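Local coordinates for cytochrome C554 (Nitrosomonas europaea, PDB 1FT5), which carries electrons through four covalently bound hemes, accepting them directly from hydroxylamine oxidoreductase during ammonia oxidation, at residues A[17-27]-A[175-183]. Numbering follows the deposited sequence.
With HEM (protoporphyrin IX containing Fe), chain G.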
ATOM      1  N   ALA A  17      -1.454 -13.446   7.940  1.00 21.35           N
ATOM      2  CA  ALA A  17      -2.895 -13.358   7.658  1.00 21.10           C
ATOM      3  C   ALA A  17      -3.172 -12.202   6.700  1.00 20.07           C
ATOM      4  O   ALA A  17      -3.922 -12.349   5.730  1.00 24.14           O
ATOM      5  CB  ALA A  17      -3.668 -13.147   8.958  1.00 22.23           C
ATOM      6  N   GLN A  18      -2.566 -11.047   6.989  1.00 19.28           N
ATOM      7  CA  GLN A  18      -2.791  -9.858   6.127  1.00 15.71           C
ATOM      8  C   GLN A  18      -2.161 -10.129   4.777  1.00 18.58           C
ATOM      9  O   GLN A  18      -2.734  -9.752   3.753  1.00 18.48           O
ATOM     10  CB  GLN A  18      -2.137  -8.585   6.726  1.00 16.21           C
ATOM     11  CG  GLN A  18      -2.876  -8.048   7.961  1.00 16.62           C
ATOM     12  CD  GLN A  18      -2.512  -8.771   9.273  1.00 17.68           C
ATOM     13  OE1 GLN A  18      -1.685  -9.694   9.282  1.00 19.05           O
ATOM     14  NE2 GLN A  18      -3.179  -8.369  10.354  1.00 19.28           N
ATOM     15  N   ALA A  19      -0.983 -10.762   4.742  1.00 17.40           N
ATOM     16  CA  ALA A  19      -0.352 -11.031   3.431  1.00 19.85           C
ATOM     17  C   ALA A  19      -1.176 -11.968   2.538  1.00 17.18           C
ATOM     18  O   ALA A  19      -1.286 -11.802   1.296  1.00 18.66           O
ATOM     19  CB  ALA A  19       1.061 -11.630   3.643  1.00 19.41           C
ATOM     20  N   GLN A  20      -1.733 -13.012   3.144  1.00 20.43           N
ATOM     21  CA  GLN A  20      -2.551 -13.947   2.421  1.00 21.43           C
ATOM     22  C   GLN A  20      -3.791 -13.267   1.806  1.00 18.82           C
ATOM     23  O   GLN A  20      -4.190 -13.615   0.706  1.00 23.13           O
ATOM     24  CB  GLN A  20      -2.991 -15.057   3.366  1.00 28.01           C
ATOM     25  CG  GLN A  20      -3.339 -16.321   2.640  1.00 37.76           C
ATOM     26  CD  GLN A  20      -4.801 -16.691   2.795  1.00 41.34           C
ATOM     27  OE1 GLN A  20      -5.675 -15.818   2.934  1.00 42.86           O
ATOM     28  NE2 GLN A  20      -5.084 -17.995   2.761  1.00 41.99           N
ATOM     29  N   SER A  21      -4.379 -12.313   2.527  1.00 18.72           N
ATOM     30  CA  SER A  21      -5.568 -11.617   2.038  1.00 16.69           C
ATOM     31  C   SER A  21      -5.139 -10.568   0.994  1.00 17.08           C
ATOM     32  O   SER A  21      -5.742 -10.434  -0.092  1.00 18.22           O
ATOM     33  CB  SER A  21      -6.288 -10.981   3.230  1.00 17.73           C
ATOM     34  OG  SER A  21      -7.286 -10.026   2.871  1.00 18.12           O
ATOM     35  N   TRP A  22      -4.042  -9.873   1.296  1.00 17.11           N
ATOM     36  CA  TRP A  22      -3.569  -8.842   0.353  1.00 15.86           C
ATOM     37  C   TRP A  22      -3.272  -9.473  -1.037  1.00 16.87           C
ATOM     38  O   TRP A  22      -3.484  -8.845  -2.092  1.00 15.84           O
ATOM     39  CB  TRP A  22      -2.281  -8.208   0.959  1.00 15.41           C
ATOM     40  CG  TRP A  22      -1.500  -7.385  -0.051  1.00 15.61           C
ATOM     41  CD1 TRP A  22      -1.711  -6.058  -0.369  1.00 15.10           C
ATOM     42  CD2 TRP A  22      -0.481  -7.868  -0.935  1.00 15.28           C
ATOM     43  NE1 TRP A  22      -0.863  -5.693  -1.428  1.00 12.99           N
ATOM     44  CE2 TRP A  22      -0.115  -6.782  -1.795  1.00 14.48           C
ATOM     45  CE3 TRP A  22       0.156  -9.107  -1.113  1.00 15.25           C
ATOM     46  CZ2 TRP A  22       0.878  -6.915  -2.810  1.00 17.36           C
ATOM     47  CZ3 TRP A  22       1.129  -9.245  -2.115  1.00 15.08           C
ATOM     48  CH2 TRP A  22       1.478  -8.138  -2.954  1.00 15.92           C
ATOM     49  N   LYS A  23      -2.792 -10.699  -1.061  1.00 16.12           N
ATOM     50  CA  LYS A  23      -2.390 -11.315  -2.321  1.00 17.37           C
ATOM     51  C   LYS A  23      -3.500 -11.456  -3.299  1.00 17.63           C
ATOM     52  O   LYS A  23      -3.220 -11.604  -4.507  1.00 21.04           O
ATOM     53  CB  LYS A  23      -1.783 -12.720  -2.066  1.00 23.00           C
ATOM     54  CG  LYS A  23      -0.523 -12.968  -2.899  1.00 33.71           C
ATOM     55  CD  LYS A  23      -0.764 -14.033  -4.005  1.00 34.57           C
ATOM     56  CE  LYS A  23       0.401 -14.043  -5.036  1.00 36.47           C
ATOM     57  NZ  LYS A  23       0.193 -15.039  -6.140  1.00 40.61           N
ATOM     58  N   ASP A  24      -4.746 -11.479  -2.809  1.00 18.72           N
ATOM     59  CA  ASP A  24      -5.886 -11.648  -3.699  1.00 23.09           C
ATOM     60  C   ASP A  24      -6.465 -10.313  -4.162  1.00 21.86           C
ATOM     61  O   ASP A  24      -7.425 -10.288  -4.948  1.00 27.61           O
ATOM     62  CB  ASP A  24      -6.976 -12.488  -2.974  1.00 21.92           C
ATOM     63  CG  ASP A  24      -6.566 -13.960  -2.811  1.00 31.24           C
ATOM     64  OD1 ASP A  24      -5.691 -14.454  -3.572  1.00 32.08           O
ATOM     65  OD2 ASP A  24      -7.117 -14.632  -1.908  1.00 34.74           O
ATOM     66  N   THR A  25      -5.872  -9.212  -3.724  1.00 15.07           N
ATOM     67  CA  THR A  25      -6.391  -7.851  -4.056  1.00 13.61           C
ATOM     68  C   THR A  25      -5.860  -7.297  -5.368  1.00 14.75           C
ATOM     69  O   THR A  25      -4.848  -7.766  -5.872  1.00 16.19           O
ATOM     70  CB  THR A  25      -6.052  -6.822  -2.973  1.00 16.97           C
ATOM     71  OG1 THR A  25      -4.621  -6.612  -2.930  1.00 16.18           O
ATOM     72  CG2 THR A  25      -6.572  -7.270  -1.612  1.00 14.49           C
ATOM     73  N   ALA A  26      -6.582  -6.318  -5.944  1.00 14.35           N
ATOM     74  CA  ALA A  26      -6.178  -5.714  -7.241  1.00 15.73           C
ATOM     75  C   ALA A  26      -4.784  -5.101  -7.046  1.00 15.02           C
ATOM     76  O   ALA A  26      -3.927  -5.195  -7.924  1.00 13.96           O
ATOM     77  CB  ALA A  26      -7.158  -4.629  -7.601  1.00 15.69           C
ATOM     78  N   HIS A  27      -4.551  -4.539  -5.872  1.00 12.77           N
ATOM     79  CA  HIS A  27      -3.210  -3.932  -5.609  1.00 11.98           C
ATOM     80  C   HIS A  27      -2.104  -4.977  -5.826  1.00 13.49           C
ATOM     81  O   HIS A  27      -1.066  -4.711  -6.495  1.00 12.44           O
ATOM     82  CB  HIS A  27      -3.090  -3.418  -4.150  1.00 13.70           C
ATOM     83  CG  HIS A  27      -3.784  -2.105  -3.912  1.00 12.98           C
ATOM     84  ND1 HIS A  27      -4.637  -1.867  -2.838  1.00 12.66           N
ATOM     85  CD2 HIS A  27      -3.779  -0.951  -4.641  1.00 11.06           C
ATOM     86  CE1 HIS A  27      -5.110  -0.644  -2.930  1.00 13.30           C
ATOM     87  NE2 HIS A  27      -4.625  -0.022  -3.989  1.00 11.96           N
ATOM     88  N   VAL A 175     -12.504  -3.597   2.508  1.00 19.75           N
ATOM     89  CA  VAL A 175     -11.483  -4.624   2.858  1.00 17.37           C
ATOM     90  C   VAL A 175     -11.013  -5.377   1.659  1.00 19.94           C
ATOM     91  O   VAL A 175      -9.845  -5.790   1.596  1.00 25.11           O
ATOM     92  CB  VAL A 175     -11.974  -5.635   3.904  1.00 27.11           C
ATOM     93  CG1 VAL A 175     -12.155  -4.920   5.231  1.00 26.29           C
ATOM     94  CG2 VAL A 175     -13.263  -6.300   3.433  1.00 28.11           C
ATOM     95  N   LYS A 176     -11.873  -5.555   0.667  1.00 21.05           N
ATOM     96  CA  LYS A 176     -11.415  -6.299  -0.506  1.00 22.22           C
ATOM     97  C   LYS A 176     -10.426  -5.511  -1.310  1.00 20.28           C
ATOM     98  O   LYS A 176      -9.872  -6.055  -2.264  1.00 24.11           O
ATOM     99  CB  LYS A 176     -12.562  -6.727  -1.437  1.00 25.93           C
ATOM    100  CG  LYS A 176     -13.501  -7.679  -0.724  1.00 33.51           C
ATOM    101  CD  LYS A 176     -14.316  -6.900   0.278  1.00 35.25           C
ATOM    102  CE  LYS A 176     -14.653  -5.557  -0.323  1.00 33.46           C
ATOM    103  NZ  LYS A 176     -14.704  -4.513   0.650  1.00 20.79           N
ATOM    104  N   ALA A 177     -10.232  -4.241  -0.989  1.00 18.16           N
ATOM    105  CA  ALA A 177      -9.247  -3.463  -1.697  1.00 17.11           C
ATOM    106  C   ALA A 177      -7.985  -3.185  -0.844  1.00 20.91           C
ATOM    107  O   ALA A 177      -6.963  -2.816  -1.412  1.00 20.98           O
ATOM    108  CB  ALA A 177      -9.824  -2.155  -2.140  1.00 20.46           C
ATOM    109  N   MET A 178      -8.082  -3.389   0.478  1.00 18.29           N
ATOM    110  CA  MET A 178      -6.943  -3.201   1.388  1.00 18.21           C
ATOM    111  C   MET A 178      -6.412  -4.653   1.647  1.00 17.30           C
ATOM    112  O   MET A 178      -5.482  -5.150   1.033  1.00 18.50           O
ATOM    113  CB  MET A 178      -7.432  -2.526   2.739  1.00 24.51           C
ATOM    114  CG  MET A 178      -8.189  -1.183   2.607  1.00 22.82           C
ATOM    115  SD  MET A 178      -7.085   0.162   2.010  1.00 20.79           S
ATOM    116  CE  MET A 178      -7.410  -0.086   0.186  1.00 24.69           C
ATOM    117  N   HIS A 179      -7.021  -5.272   2.658  1.00 16.15           N
ATOM    118  CA  HIS A 179      -6.820  -6.671   3.039  1.00 15.46           C
ATOM    119  C   HIS A 179      -7.751  -6.781   4.258  1.00 17.38           C
ATOM    120  O   HIS A 179      -8.143  -5.795   4.851  1.00 17.85           O
ATOM    121  CB  HIS A 179      -5.367  -7.071   3.447  1.00 17.51           C
ATOM    122  CG  HIS A 179      -4.727  -6.190   4.461  1.00 16.45           C
ATOM    123  ND1 HIS A 179      -5.081  -6.137   5.797  1.00 14.15           N
ATOM    124  CD2 HIS A 179      -3.757  -5.257   4.313  1.00 14.11           C
ATOM    125  CE1 HIS A 179      -4.323  -5.175   6.362  1.00 16.33           C
ATOM    126  NE2 HIS A 179      -3.495  -4.607   5.478  1.00 16.13           N
ATOM    127  N   GLU A 180      -8.145  -7.983   4.550  1.00 17.69           N
ATOM    128  CA  GLU A 180      -8.967  -8.197   5.728  1.00 23.29           C
ATOM    129  C   GLU A 180      -8.183  -7.705   6.933  1.00 19.19           C
ATOM    130  O   GLU A 180      -6.921  -7.763   6.941  1.00 18.75           O
ATOM    131  CB  GLU A 180      -9.221  -9.678   5.852  1.00 20.60           C
ATOM    132  CG  GLU A 180     -10.132 -10.019   7.003  1.00 28.38           C
ATOM    133  CD  GLU A 180     -11.466  -9.279   6.922  1.00 29.26           C
ATOM    134  OE1 GLU A 180     -12.332  -9.752   6.163  1.00 33.17           O
ATOM    135  OE2 GLU A 180     -11.645  -8.243   7.583  1.00 27.60           O
ATOM    136  N   HIS A 181      -8.929  -7.310   7.974  1.00 18.51           N
ATOM    137  CA  HIS A 181      -8.354  -6.805   9.216  1.00 16.09           C
ATOM    138  C   HIS A 181      -8.439  -7.898  10.267  1.00 22.88           C
ATOM    139  O   HIS A 181      -9.466  -8.583  10.400  1.00 23.52           O
ATOM    140  CB  HIS A 181      -9.047  -5.536   9.647  1.00 17.38           C
ATOM    141  CG  HIS A 181      -8.860  -4.424   8.656  1.00 18.52           C
ATOM    142  ND1 HIS A 181      -7.618  -3.874   8.403  1.00 17.67           N
ATOM    143  CD2 HIS A 181      -9.727  -3.818   7.804  1.00 19.55           C
ATOM    144  CE1 HIS A 181      -7.735  -2.979   7.420  1.00 17.65           C
ATOM    145  NE2 HIS A 181      -8.998  -2.926   7.042  1.00 18.40           N
ATOM    146  N   TYR A 182      -7.304  -8.143  10.886  1.00 19.64           N
ATOM    147  CA  TYR A 182      -7.181  -9.169  11.928  1.00 21.02           C
ATOM    148  C   TYR A 182      -6.868  -8.500  13.257  1.00 19.23           C
ATOM    149  O   TYR A 182      -6.276  -7.421  13.362  1.00 18.47           O
ATOM    150  CB  TYR A 182      -6.101 -10.198  11.531  1.00 17.73           C
ATOM    151  CG  TYR A 182      -6.467 -10.882  10.261  1.00 20.33           C
ATOM    152  CD1 TYR A 182      -6.025 -10.385   9.047  1.00 22.55           C
ATOM    153  CD2 TYR A 182      -7.323 -12.015  10.252  1.00 25.85           C
ATOM    154  CE1 TYR A 182      -6.399 -10.965   7.851  1.00 25.44           C
ATOM    155  CE2 TYR A 182      -7.697 -12.601   9.052  1.00 24.25           C
ATOM    156  CZ  TYR A 182      -7.237 -12.072   7.851  1.00 25.81           C
ATOM    157  OH  TYR A 182      -7.615 -12.617   6.640  1.00 31.01           O
ATOM    158  N   LYS A 183      -7.316  -9.161  14.323  1.00 23.29           N
ATOM    159  CA  LYS A 183      -7.166  -8.638  15.686  1.00 23.03           C
ATOM    160  C   LYS A 183      -5.717  -8.504  16.159  1.00 22.05           C
ATOM    161  O   LYS A 183      -4.948  -9.457  15.987  1.00 26.70           O
ATOM    162  CB  LYS A 183      -7.885  -9.611  16.629  1.00 22.59           C
ATOM    163  CG  LYS A 183      -9.384  -9.538  16.490  1.00 29.21           C
ATOM    164  CD  LYS A 183     -10.018  -8.372  17.234  1.00 32.77           C
ATOM    165  CE  LYS A 183      -9.071  -7.751  18.255  1.00 33.90           C
ATOM    166  NZ  LYS A 183      -9.517  -6.374  18.661  1.00 39.21           N
TER
HETATM  167  CHA HEM G 215      -3.705  -2.477   8.773  1.00 17.53           C
HETATM  168  CHB HEM G 215      -0.129  -5.522   7.459  1.00 15.53           C
HETATM  169  CHC HEM G 215      -0.684  -4.037   2.827  1.00 13.53           C
HETATM  170  CHD HEM G 215      -3.764  -0.595   4.315  1.00 15.91           C
HETATM  171  C1A HEM G 215      -2.707  -3.461   8.782  1.00 16.52           C
HETATM  172  C2A HEM G 215      -2.306  -4.182   9.948  1.00 15.21           C
HETATM  173  C3A HEM G 215      -1.301  -5.002   9.597  1.00 13.74           C
HETATM  174  C4A HEM G 215      -1.067  -4.826   8.201  1.00 16.94           C
HETATM  175  CMA HEM G 215      -0.511  -5.980  10.490  1.00 16.35           C
HETATM  176  CAA HEM G 215      -2.924  -4.027  11.385  1.00 17.37           C
HETATM  177  CBA HEM G 215      -3.956  -5.194  11.680  1.00 16.71           C
HETATM  178  CGA HEM G 215      -5.063  -5.317  10.600  1.00 15.46           C
HETATM  179  O1A HEM G 215      -5.747  -4.340  10.386  1.00 17.62           O
HETATM  180  O2A HEM G 215      -5.176  -6.386  10.004  1.00 19.93           O
HETATM  181  C1B HEM G 215       0.050  -5.361   6.053  1.00 15.15           C
HETATM  182  C2B HEM G 215       0.961  -6.152   5.278  1.00 14.27           C
HETATM  183  C3B HEM G 215       0.783  -5.776   3.956  1.00 14.03           C
HETATM  184  C4B HEM G 215      -0.250  -4.748   3.994  1.00 12.44           C
HETATM  185  CMB HEM G 215       1.910  -7.209   5.846  1.00 12.51           C
HETATM  186  CAB HEM G 215       1.427  -6.249   2.689  1.00 10.73           C
HETATM  187  CBB HEM G 215       1.172  -7.756   2.442  1.00 13.43           C
HETATM  188  C1C HEM G 215      -1.567  -2.962   2.886  1.00 16.57           C
HETATM  189  C2C HEM G 215      -1.880  -2.182   1.739  1.00 12.83           C
HETATM  190  C3C HEM G 215      -2.659  -1.202   2.140  1.00 12.16           C
HETATM  191  C4C HEM G 215      -2.922  -1.374   3.538  1.00 14.24           C
HETATM  192  CMC HEM G 215      -1.367  -2.419   0.302  1.00 15.65           C
HETATM  193  CAC HEM G 215      -3.196  -0.025   1.269  1.00 14.46           C
HETATM  194  CBC HEM G 215      -3.880  -0.336  -0.040  1.00 14.34           C
HETATM  195  C1D HEM G 215      -4.054  -0.831   5.670  1.00 15.01           C
HETATM  196  C2D HEM G 215      -4.964  -0.027   6.455  1.00 14.33           C
HETATM  197  C3D HEM G 215      -4.976  -0.605   7.712  1.00 14.21           C
HETATM  198  C4D HEM G 215      -4.055  -1.715   7.651  1.00 13.01           C
HETATM  199  CMD HEM G 215      -5.681   1.231   6.000  1.00 15.61           C
HETATM  200  CAD HEM G 215      -5.658  -0.081   8.968  1.00 14.43           C
HETATM  201  CBD HEM G 215      -4.670   0.586   9.875  1.00 13.66           C
HETATM  202  CGD HEM G 215      -5.075   0.652  11.361  1.00 20.10           C
HETATM  203  O1D HEM G 215      -4.246   1.154  12.130  1.00 19.91           O
HETATM  204  O2D HEM G 215      -6.174   0.207  11.685  1.00 18.30           O
HETATM  205  NA  HEM G 215      -1.949  -3.866   7.714  1.00 12.45           N
HETATM  206  NB  HEM G 215      -0.698  -4.475   5.265  1.00 15.28           N
HETATM  207  NC  HEM G 215      -2.207  -2.482   3.976  1.00 10.15           N
HETATM  208  ND  HEM G 215      -3.479  -1.889   6.398  1.00 16.91           N
HETATM  209 FE   HEM G 215      -2.107  -3.201   5.840  1.00 13.85          FE
HETATM  210  O   HOH W   1      -5.909 -14.096   5.352  1.00 28.96           O
HETATM  211  O   HOH W   2      -4.326  -4.263  -1.280  1.00 13.67           O
HETATM  212  O   HOH W   3      -9.028  -5.428  -4.824  1.00 20.23           O
HETATM  213  O   HOH W   4      -6.829  -3.530  -4.236  1.00 14.15           O
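S21 and E180 make the straight direct bond of this contact, where helix 16-22 and the turn after it meet the loop between helix 168-171 and strand 188-189: the backbone N of E180 gives its hydrogen to S21 OG over 2.8 Å, at 174°. With chi1 at 167°, the S21 hydroxyl extends opposite the backbone N and leaves the helix toward the 175-183 chain just past H179. There H179 NE2 binds the iron of heme 3 at 2.0 Å, opposite H92 as the other axial ligand. The far nitrogen, H179 ND1, donates to E180 O at 2.7 Å, almost exactly in the ring plane, so the imidazole's rotation is set by iron on one side and a carbonyl on the other. Q18 lays its CB over a face of that ring, its amide nearly perpendicular to it, and then bends at chi2 to send NE2 to heme O2A (2.8 Å, 172°). Y182 N also donates to O2A, while H181 ND1 donates to O1A, so both segments grip one propionate. At the other end, H27 is an axial ligand of heme 4; its ND1 donates to water 2, which in turn donates to T25 OG1 and M178 O, and A177 O takes only a weak, bent share of the same N-H. Outward lies packing: A17 CB sits over the centre of the Y182 ring, 3.6 Å from its centroid, and water 1 joins Y182 OH to A17 O, with K208 as a further partner of the hydroxyl. With Y182 cut back to an alanine, A17 CB would probably lose the ring it rests on and water 1 the phenol that donates to it. Three donors on one carboxylate would be expected to stabilise its negative charge, and the H179 ND1 bond probably lends its imidazole some imidazolate character, both of which could tune the potential of heme 3.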